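Local coordinates for protein acetyltransferase, GNAT family (Colwellia psychrerythraea, PDB 3IWG) that is probably an acyltransferase of the GNAT family, transferring acyl groups other than aminoacyl groups, at residues 61-67 and 97-101; 115-121 and 269-274. One frame throughout, in Å; residues are numbered along the deposited sequence.

After the N-terminal strands and helices, the chain turns through 61-67 into strand 65-71 and passes through helix 76-87 to 97-101, where strand 99-103 starts. Contact 1 closes that loop. Helix 107-116 follows; its end and the start of strand 117-129 form 115-121, whose contact 2 partner, 269-274, arrives only at the chain's end. The two loops lie in series, neither nested nor crossed. Strand 262-273 comes back to lie between 99-103 and 117-129, so contact 2 ties the C-terminal end to the first half of the chain. The two contacts meet directly: Ala100 of contact 1 and Phe271 of contact 2 share a backbone hydrogen bond, and Tyr65 OH meets Glu272 OE1.

Contact 1. Residues 61-67 and 97-101; sequences NDDGYLL and VKGAF
Tyr65 sets CG opposite its carbonyl carbon (chi1 -74°), which puts the ring under CB of Lys98 in a CH-pi contact, 4.2 Å from CB to the ring centroid and towards the rim. The same turn at Lys98 starts an extended chain from CG to the turn, where NZ makes a weak bond to Asp63 O. Near CD2 the ring also closes on the backbone of Gly99, Tyr65 CD2 to Gly99 C being 3.3 Å, and the phenol OH is bonded to Glu272 in strand 262-273. The backbones pair in parallel, Leu66 N giving to Gly99 O (2.9 Å) and Leu66 O taking the N-H of Phe101 almost straight, at 177°. These are the two strands of a beta-alpha-beta crossover through helix 76-87, as in GNAT folds, and their axes are splayed by 30°. Before the strand, a type I turn runs from Asn61 to Gly64; Asn61 OD1 accepts Tyr65 N (3.0 Å), and Gly64 O accepts Lys98 N at 2.8 Å. From the opposite side of the tyrosine ring, Phe101 carries CE2 to 3.6 Å from Tyr65 CB, the rings meeting obliquely, while Leu67 lies alongside Phe101, pointing the same way.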
ATOM      1  N   ASN A  61      17.229   9.620   7.730  1.00 29.31           N
ATOM      2  CA  ASN A  61      16.782   8.299   7.393  1.00 30.04           C
ATOM      3  C   ASN A  61      17.576   7.230   8.138  1.00 31.33           C
ATOM      4  O   ASN A  61      18.484   7.521   8.924  1.00 30.82           O
ATOM      5  CB  ASN A  61      16.752   8.091   5.845  1.00 29.73           C
ATOM      6  CG  ASN A  61      18.115   7.801   5.217  1.00 27.60           C
ATOM      7  OD1 ASN A  61      19.150   7.687   5.877  1.00 27.82           O
ATOM      8  ND2 ASN A  61      18.103   7.701   3.913  1.00 23.57           N
ATOM      9  N   ASP A  62      17.210   5.996   7.855  1.00 32.86           N
ATOM     10  CA  ASP A  62      17.818   4.826   8.476  1.00 34.67           C
ATOM     11  C   ASP A  62      19.278   4.593   8.206  1.00 34.14           C
ATOM     12  O   ASP A  62      19.966   3.981   9.005  1.00 34.45           O
ATOM     13  CB  ASP A  62      17.045   3.574   8.028  1.00 35.77           C
ATOM     14  CG  ASP A  62      15.954   3.229   8.976  1.00 39.67           C
ATOM     15  OD1 ASP A  62      15.821   3.983   9.994  1.00 43.06           O
ATOM     16  OD2 ASP A  62      15.261   2.191   8.733  1.00 46.05           O
ATOM     17  N   ASP A  63      19.749   5.050   7.066  1.00 34.58           N
ATOM     18  CA  ASP A  63      21.153   4.909   6.741  1.00 34.61           C
ATOM     19  C   ASP A  63      21.992   5.978   7.359  1.00 34.21           C
ATOM     20  O   ASP A  63      23.203   5.884   7.284  1.00 35.85           O
ATOM     21  CB  ASP A  63      21.324   4.864   5.240  1.00 35.23           C
ATOM     22  CG  ASP A  63      20.651   3.647   4.651  1.00 37.44           C
ATOM     23  OD1 ASP A  63      21.031   2.541   5.091  1.00 41.76           O
ATOM     24  OD2 ASP A  63      19.706   3.773   3.827  1.00 39.27           O
ATOM     25  N   GLY A  64      21.378   6.964   8.017  1.00 32.86           N
ATOM     26  CA  GLY A  64      22.138   8.070   8.615  1.00 31.30           C
ATOM     27  C   GLY A  64      22.261   9.306   7.729  1.00 30.04           C
ATOM     28  O   GLY A  64      23.138  10.137   7.926  1.00 28.45           O
ATOM     29  N   TYR A  65      21.344   9.454   6.788  1.00 28.68           N
ATOM     30  CA  TYR A  65      21.403  10.549   5.869  1.00 28.67           C
ATOM     31  C   TYR A  65      20.248  11.475   6.069  1.00 27.90           C
ATOM     32  O   TYR A  65      19.082  11.055   6.063  1.00 26.66           O
ATOM     33  CB  TYR A  65      21.398  10.050   4.425  1.00 29.05           C
ATOM     34  CG  TYR A  65      22.717   9.432   4.033  1.00 30.19           C
ATOM     35  CD1 TYR A  65      22.976   8.094   4.266  1.00 32.19           C
ATOM     36  CD2 TYR A  65      23.720  10.210   3.469  1.00 32.00           C
ATOM     37  CE1 TYR A  65      24.213   7.528   3.939  1.00 34.57           C
ATOM     38  CE2 TYR A  65      24.937   9.666   3.129  1.00 33.10           C
ATOM     39  CZ  TYR A  65      25.185   8.326   3.356  1.00 33.22           C
ATOM     40  OH  TYR A  65      26.395   7.800   2.996  1.00 34.94           O
ATOM     41  N   LEU A  66      20.598  12.748   6.217  1.00 26.68           N
ATOM     42  CA  LEU A  66      19.623  13.804   6.248  1.00 26.52           C
ATOM     43  C   LEU A  66      18.820  13.806   4.977  1.00 25.42           C
ATOM     44  O   LEU A  66      19.315  13.523   3.895  1.00 26.75           O
ATOM     45  CB  LEU A  66      20.284  15.178   6.444  1.00 26.44           C
ATOM     46  CG  LEU A  66      20.531  15.691   7.870  1.00 30.07           C
ATOM     47  CD1 LEU A  66      21.217  14.650   8.713  1.00 33.40           C
ATOM     48  CD2 LEU A  66      21.388  17.019   7.882  1.00 32.63           C
ATOM     49  N   LEU A  67      17.564  14.133   5.122  1.00 24.38           N
ATOM     50  CA  LEU A  67      16.662  14.246   4.011  1.00 25.53           C
ATOM     51  C   LEU A  67      16.093  15.652   3.959  1.00 25.76           C
ATOM     52  O   LEU A  67      15.770  16.124   2.890  1.00 25.51           O
ATOM     53  CB  LEU A  67      15.506  13.194   4.130  1.00 25.15           C
ATOM     54  CG  LEU A  67      15.833  11.675   3.955  1.00 27.67           C
ATOM     55  CD1 LEU A  67      14.546  10.767   3.784  1.00 28.75           C
ATOM     56  CD2 LEU A  67      16.788  11.356   2.782  1.00 26.60           C
ATOM     57  N   VAL A  97      25.561  11.199  11.956  1.00 36.70           N
ATOM     58  CA  VAL A  97      24.970  11.385  10.647  1.00 35.38           C
ATOM     59  C   VAL A  97      26.073  11.291   9.598  1.00 34.85           C
ATOM     60  O   VAL A  97      27.124  11.911   9.741  1.00 35.41           O
ATOM     61  CB  VAL A  97      24.322  12.738  10.554  1.00 35.54           C
ATOM     62  CG1 VAL A  97      23.813  12.963   9.151  1.00 35.22           C
ATOM     63  CG2 VAL A  97      23.191  12.843  11.569  1.00 35.12           C
ATOM     64  N   LYS A  98      25.849  10.495   8.562  1.00 33.50           N
ATOM     65  CA  LYS A  98      26.872  10.226   7.554  1.00 32.28           C
ATOM     66  C   LYS A  98      26.876  11.211   6.409  1.00 30.79           C
ATOM     67  O   LYS A  98      27.901  11.358   5.733  1.00 29.04           O
ATOM     68  CB  LYS A  98      26.652   8.855   6.936  1.00 32.66           C
ATOM     69  CG  LYS A  98      27.017   7.692   7.815  1.00 34.52           C
ATOM     70  CD  LYS A  98      26.549   6.413   7.131  1.00 37.21           C
ATOM     71  CE  LYS A  98      26.958   5.172   7.872  1.00 39.23           C
ATOM     72  NZ  LYS A  98      26.048   4.054   7.490  1.00 42.13           N
ATOM     73  N   GLY A  99      25.724  11.843   6.158  1.00 28.67           N
ATOM     74  CA  GLY A  99      25.576  12.633   4.963  1.00 27.89           C
ATOM     75  C   GLY A  99      24.216  13.230   4.762  1.00 27.37           C
ATOM     76  O   GLY A  99      23.380  13.286   5.666  1.00 27.73           O
ATOM     77  N   ALA A 100      23.981  13.711   3.564  1.00 26.52           N
ATOM     78  CA  ALA A 100      22.683  14.304   3.284  1.00 26.37           C
ATOM     79  C   ALA A 100      22.297  14.077   1.857  1.00 25.67           C
ATOM     80  O   ALA A 100      23.170  13.923   0.985  1.00 25.52           O
ATOM     81  CB  ALA A 100      22.702  15.775   3.582  1.00 26.24           C
ATOM     82  N   PHE A 101      20.990  14.011   1.645  1.00 24.95           N
ATOM     83  CA  PHE A 101      20.406  14.142   0.330  1.00 24.81           C
ATOM     84  C   PHE A 101      19.673  15.476   0.317  1.00 24.99           C
ATOM     85  O   PHE A 101      18.923  15.823   1.262  1.00 25.08           O
ATOM     86  CB  PHE A 101      19.395  13.024   0.006  1.00 25.55           C
ATOM     87  CG  PHE A 101      20.000  11.605  -0.071  1.00 25.32           C
ATOM     88  CD1 PHE A 101      20.433  11.086  -1.291  1.00 27.54           C
ATOM     89  CD2 PHE A 101      20.099  10.815   1.061  1.00 25.31           C
ATOM     90  CE1 PHE A 101      20.976   9.778  -1.397  1.00 29.48           C
ATOM     91  CE2 PHE A 101      20.626   9.516   0.992  1.00 28.11           C
ATOM     92  CZ  PHE A 101      21.065   8.982  -0.243  1.00 30.22           C
TER

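Contact 2. Residues 115-121 and 269-274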
ATOM      1  N   ASP A 115      28.971  23.479   2.429  1.00 22.58           N
ATOM      2  CA  ASP A 115      29.952  23.938   3.430  1.00 23.66           C
ATOM      3  C   ASP A 115      30.588  22.794   4.175  1.00 24.29           C
ATOM      4  O   ASP A 115      31.762  22.820   4.505  1.00 24.37           O
ATOM      5  CB  ASP A 115      29.281  24.844   4.511  1.00 24.23           C
ATOM      6  CG  ASP A 115      28.874  26.254   3.986  1.00 25.30           C
ATOM      7  OD1 ASP A 115      29.332  26.636   2.884  1.00 25.95           O
ATOM      8  OD2 ASP A 115      28.118  26.991   4.684  1.00 24.84           O
ATOM      9  N   ASN A 116      29.805  21.761   4.456  1.00 24.99           N
ATOM     10  CA  ASN A 116      30.252  20.791   5.429  1.00 24.85           C
ATOM     11  C   ASN A 116      30.560  19.434   4.897  1.00 25.20           C
ATOM     12  O   ASN A 116      30.831  18.536   5.684  1.00 25.57           O
ATOM     13  CB  ASN A 116      29.189  20.655   6.496  1.00 24.08           C
ATOM     14  CG  ASN A 116      28.995  21.900   7.238  1.00 22.25           C
ATOM     15  OD1 ASN A 116      29.739  22.191   8.165  1.00 19.26           O
ATOM     16  ND2 ASN A 116      27.971  22.658   6.855  1.00 20.72           N
ATOM     17  N   SER A 117      30.516  19.257   3.585  1.00 25.84           N
ATOM     18  CA  SER A 117      30.649  17.897   3.039  1.00 26.39           C
ATOM     19  C   SER A 117      32.015  17.674   2.444  1.00 26.83           C
ATOM     20  O   SER A 117      32.665  18.609   1.987  1.00 26.60           O
ATOM     21  CB  SER A 117      29.575  17.635   1.999  1.00 26.22           C
ATOM     22  OG  SER A 117      28.297  17.856   2.572  1.00 26.45           O
ATOM     23  N   ALA A 118      32.437  16.422   2.455  1.00 26.84           N
ATOM     24  CA  ALA A 118      33.711  16.043   1.877  1.00 27.75           C
ATOM     25  C   ALA A 118      33.504  15.736   0.402  1.00 28.60           C
ATOM     26  O   ALA A 118      34.169  16.329  -0.449  1.00 29.01           O
ATOM     27  CB  ALA A 118      34.282  14.806   2.590  1.00 27.06           C
ATOM     28  N   THR A 119      32.598  14.794   0.098  1.00 28.74           N
ATOM     29  CA  THR A 119      32.411  14.317  -1.272  1.00 28.52           C
ATOM     30  C   THR A 119      30.955  14.330  -1.679  1.00 28.45           C
ATOM     31  O   THR A 119      30.040  14.594  -0.867  1.00 28.89           O
ATOM     32  CB  THR A 119      32.994  12.898  -1.471  1.00 28.83           C
ATOM     33  OG1 THR A 119      32.354  11.993  -0.555  1.00 31.52           O
ATOM     34  CG2 THR A 119      34.554  12.873  -1.276  1.00 28.03           C
ATOM     35  N   PHE A 120      30.723  14.073  -2.951  1.00 28.12           N
ATOM     36  CA  PHE A 120      29.388  14.012  -3.422  1.00 29.26           C
ATOM     37  C   PHE A 120      29.261  13.148  -4.643  1.00 28.83           C
ATOM     38  O   PHE A 120      30.222  12.901  -5.349  1.00 29.05           O
ATOM     39  CB  PHE A 120      28.899  15.404  -3.783  1.00 30.05           C
ATOM     40  CG  PHE A 120      29.285  15.819  -5.177  1.00 32.38           C
ATOM     41  CD1 PHE A 120      30.590  16.122  -5.479  1.00 31.91           C
ATOM     42  CD2 PHE A 120      28.338  15.833  -6.203  1.00 33.47           C
ATOM     43  CE1 PHE A 120      30.948  16.463  -6.783  1.00 32.92           C
ATOM     44  CE2 PHE A 120      28.703  16.174  -7.496  1.00 31.91           C
ATOM     45  CZ  PHE A 120      29.989  16.496  -7.782  1.00 31.83           C
ATOM     46  N   LYS A 121      28.028  12.732  -4.890  1.00 28.67           N
ATOM     47  CA  LYS A 121      27.625  12.300  -6.193  1.00 28.48           C
ATOM     48  C   LYS A 121      26.177  12.668  -6.467  1.00 27.64           C
ATOM     49  O   LYS A 121      25.374  12.881  -5.546  1.00 27.52           O
ATOM     50  CB  LYS A 121      27.801  10.811  -6.287  1.00 29.57           C
ATOM     51  CG  LYS A 121      26.893  10.051  -5.358  1.00 31.08           C
ATOM     52  CD  LYS A 121      27.273   8.585  -5.394  1.00 35.81           C
ATOM     53  CE  LYS A 121      26.865   7.823  -4.139  1.00 37.40           C
ATOM     54  NZ  LYS A 121      27.450   6.468  -4.235  1.00 38.66           N
ATOM     55  N   VAL A 269      21.383  15.413  -4.970  1.00 23.61           N
ATOM     56  CA  VAL A 269      22.753  15.047  -4.753  1.00 23.69           C
ATOM     57  C   VAL A 269      22.865  14.382  -3.417  1.00 24.25           C
ATOM     58  O   VAL A 269      22.186  14.780  -2.452  1.00 25.74           O
ATOM     59  CB  VAL A 269      23.654  16.335  -4.767  1.00 23.77           C
ATOM     60  CG1 VAL A 269      25.094  15.985  -4.475  1.00 21.85           C
ATOM     61  CG2 VAL A 269      23.504  17.135  -6.091  1.00 22.60           C
ATOM     62  N   GLN A 270      23.762  13.421  -3.337  1.00 24.98           N
ATOM     63  CA  GLN A 270      24.102  12.759  -2.098  1.00 25.92           C
ATOM     64  C   GLN A 270      25.451  13.241  -1.671  1.00 25.81           C
ATOM     65  O   GLN A 270      26.424  12.978  -2.397  1.00 26.57           O
ATOM     66  CB  GLN A 270      24.198  11.235  -2.300  1.00 26.48           C
ATOM     67  CG  GLN A 270      24.440  10.465  -1.016  1.00 27.70           C
ATOM     68  CD  GLN A 270      24.527   8.954  -1.214  1.00 29.97           C
ATOM     69  OE1 GLN A 270      24.045   8.394  -2.213  1.00 30.70           O
ATOM     70  NE2 GLN A 270      25.186   8.296  -0.274  1.00 28.73           N
ATOM     71  N   PHE A 271      25.507  13.893  -0.501  1.00 25.44           N
ATOM     72  CA  PHE A 271      26.742  14.437   0.101  1.00 25.99           C
ATOM     73  C   PHE A 271      27.209  13.569   1.249  1.00 27.16           C
ATOM     74  O   PHE A 271      26.374  13.048   2.011  1.00 27.71           O
ATOM     75  CB  PHE A 271      26.511  15.830   0.680  1.00 25.29           C
ATOM     76  CG  PHE A 271      26.388  16.903  -0.342  1.00 24.45           C
ATOM     77  CD1 PHE A 271      27.509  17.376  -1.012  1.00 23.57           C
ATOM     78  CD2 PHE A 271      25.164  17.469  -0.631  1.00 27.34           C
ATOM     79  CE1 PHE A 271      27.421  18.382  -1.963  1.00 21.51           C
ATOM     80  CE2 PHE A 271      25.063  18.505  -1.591  1.00 26.93           C
ATOM     81  CZ  PHE A 271      26.207  18.950  -2.255  1.00 25.02           C
ATOM     82  N   GLU A 272      28.521  13.385   1.366  1.00 28.29           N
ATOM     83  CA  GLU A 272      29.090  12.649   2.491  1.00 29.67           C
ATOM     84  C   GLU A 272      29.754  13.679   3.373  1.00 31.17           C
ATOM     85  O   GLU A 272      30.430  14.572   2.882  1.00 31.12           O
ATOM     86  CB  GLU A 272      30.115  11.600   2.066  1.00 29.51           C
ATOM     87  CG  GLU A 272      29.635  10.580   0.999  1.00 30.47           C
ATOM     88  CD  GLU A 272      28.473   9.693   1.448  1.00 30.91           C
ATOM     89  OE1 GLU A 272      28.553   9.156   2.572  1.00 29.80           O
ATOM     90  OE2 GLU A 272      27.495   9.527   0.666  1.00 29.45           O
ATOM     91  N   PHE A 273      29.549  13.549   4.676  1.00 33.04           N
ATOM     92  CA  PHE A 273      30.110  14.466   5.632  1.00 34.60           C
ATOM     93  C   PHE A 273      31.567  14.208   6.020  1.00 37.04           C
ATOM     94  O   PHE A 273      32.040  13.053   6.150  1.00 36.76           O
ATOM     95  CB  PHE A 273      29.286  14.484   6.913  1.00 34.44           C
ATOM     96  CG  PHE A 273      27.953  15.120   6.761  1.00 33.03           C
ATOM     97  CD1 PHE A 273      27.737  16.107   5.804  1.00 31.92           C
ATOM     98  CD2 PHE A 273      26.904  14.753   7.599  1.00 30.83           C
ATOM     99  CE1 PHE A 273      26.495  16.673   5.643  1.00 32.10           C
ATOM    100  CE2 PHE A 273      25.651  15.361   7.474  1.00 31.04           C
ATOM    101  CZ  PHE A 273      25.440  16.316   6.490  1.00 30.40           C
ATOM    102  N   LYS A 274      32.247  15.348   6.199  1.00 39.24           N
ATOM    103  CA  LYS A 274      33.522  15.430   6.890  1.00 41.06           C
ATOM    104  C   LYS A 274      33.195  15.606   8.390  1.00 41.75           C
ATOM    105  O   LYS A 274      33.974  15.213   9.277  1.00 43.19           O
ATOM    106  CB  LYS A 274      34.400  16.597   6.326  1.00 41.48           C
ATOM    107  CG  LYS A 274      33.692  17.968   6.127  1.00 42.40           C
ATOM    108  CD  LYS A 274      34.624  19.108   5.590  1.00 42.87           C
ATOM    109  CE  LYS A 274      34.516  20.413   6.438  1.00 43.35           C
ATOM    110  NZ  LYS A 274      34.515  21.698   5.664  1.00 42.53           N
TER
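Lys121 O accepts the N-H of Gln270 at 2.8 Å, nearly along the C=O axis, and Val269 CA makes a bent CA-H...O contact with the same oxygen. The return bond, from Lys121 N to Gln270 O, measures 3.0 Å, which makes Lys121 and Gln270 an antiparallel hydrogen-bonded pair. On the face that carries Thr119 and Glu272, their side chains run side by side in the same direction, with Lys121 CE 3.5 Å from Gln270 OE1, while Gln270 NE2 reaches along its own strand in a weak bond to Glu272 OE2, Glu272 OE1 being taken by Tyr65 OH.

Further along, the antiparallel pairing is broken by a classic beta bulge: Ala118 and Thr119 both face Glu272. Ala118 N gives to Glu272 O (2.8 Å), and Glu272 N gives to Thr119 O from well above that carbonyl's plane. Strand 262-273 lies between 99-103 and 117-129, consistent with the GNAT fold, whose last strand inserts between the fifth and sixth; here it comes from the end of the chain.

Phe120 and Phe271 share a face of the sheet, CB of Phe120 lying 3.7 Å from CD1 of Phe271. The Phe120 CG sits between its backbone N and carbonyl carbon (chi1 85°), which swings the ring off Phe271 and brings its edge to Val269 CG1. That same methyl also lies over one face of the Phe271 ring, near its rim. Just past the helix, Ser117 OG lies in the plane of the Phe273 ring at its edge, 3.7 Å from CD1 of Phe273; its hydrogen bond goes back to Cys113 O. Asn116 bonds by ND2 to Leu112 O in its own helix and by OD1 to Thr84 OG1 of helix 76-87. At the last modelled residue, Lys274 bends back so that NZ meets Asp115 O in the carbonyl plane, at 3.2 Å.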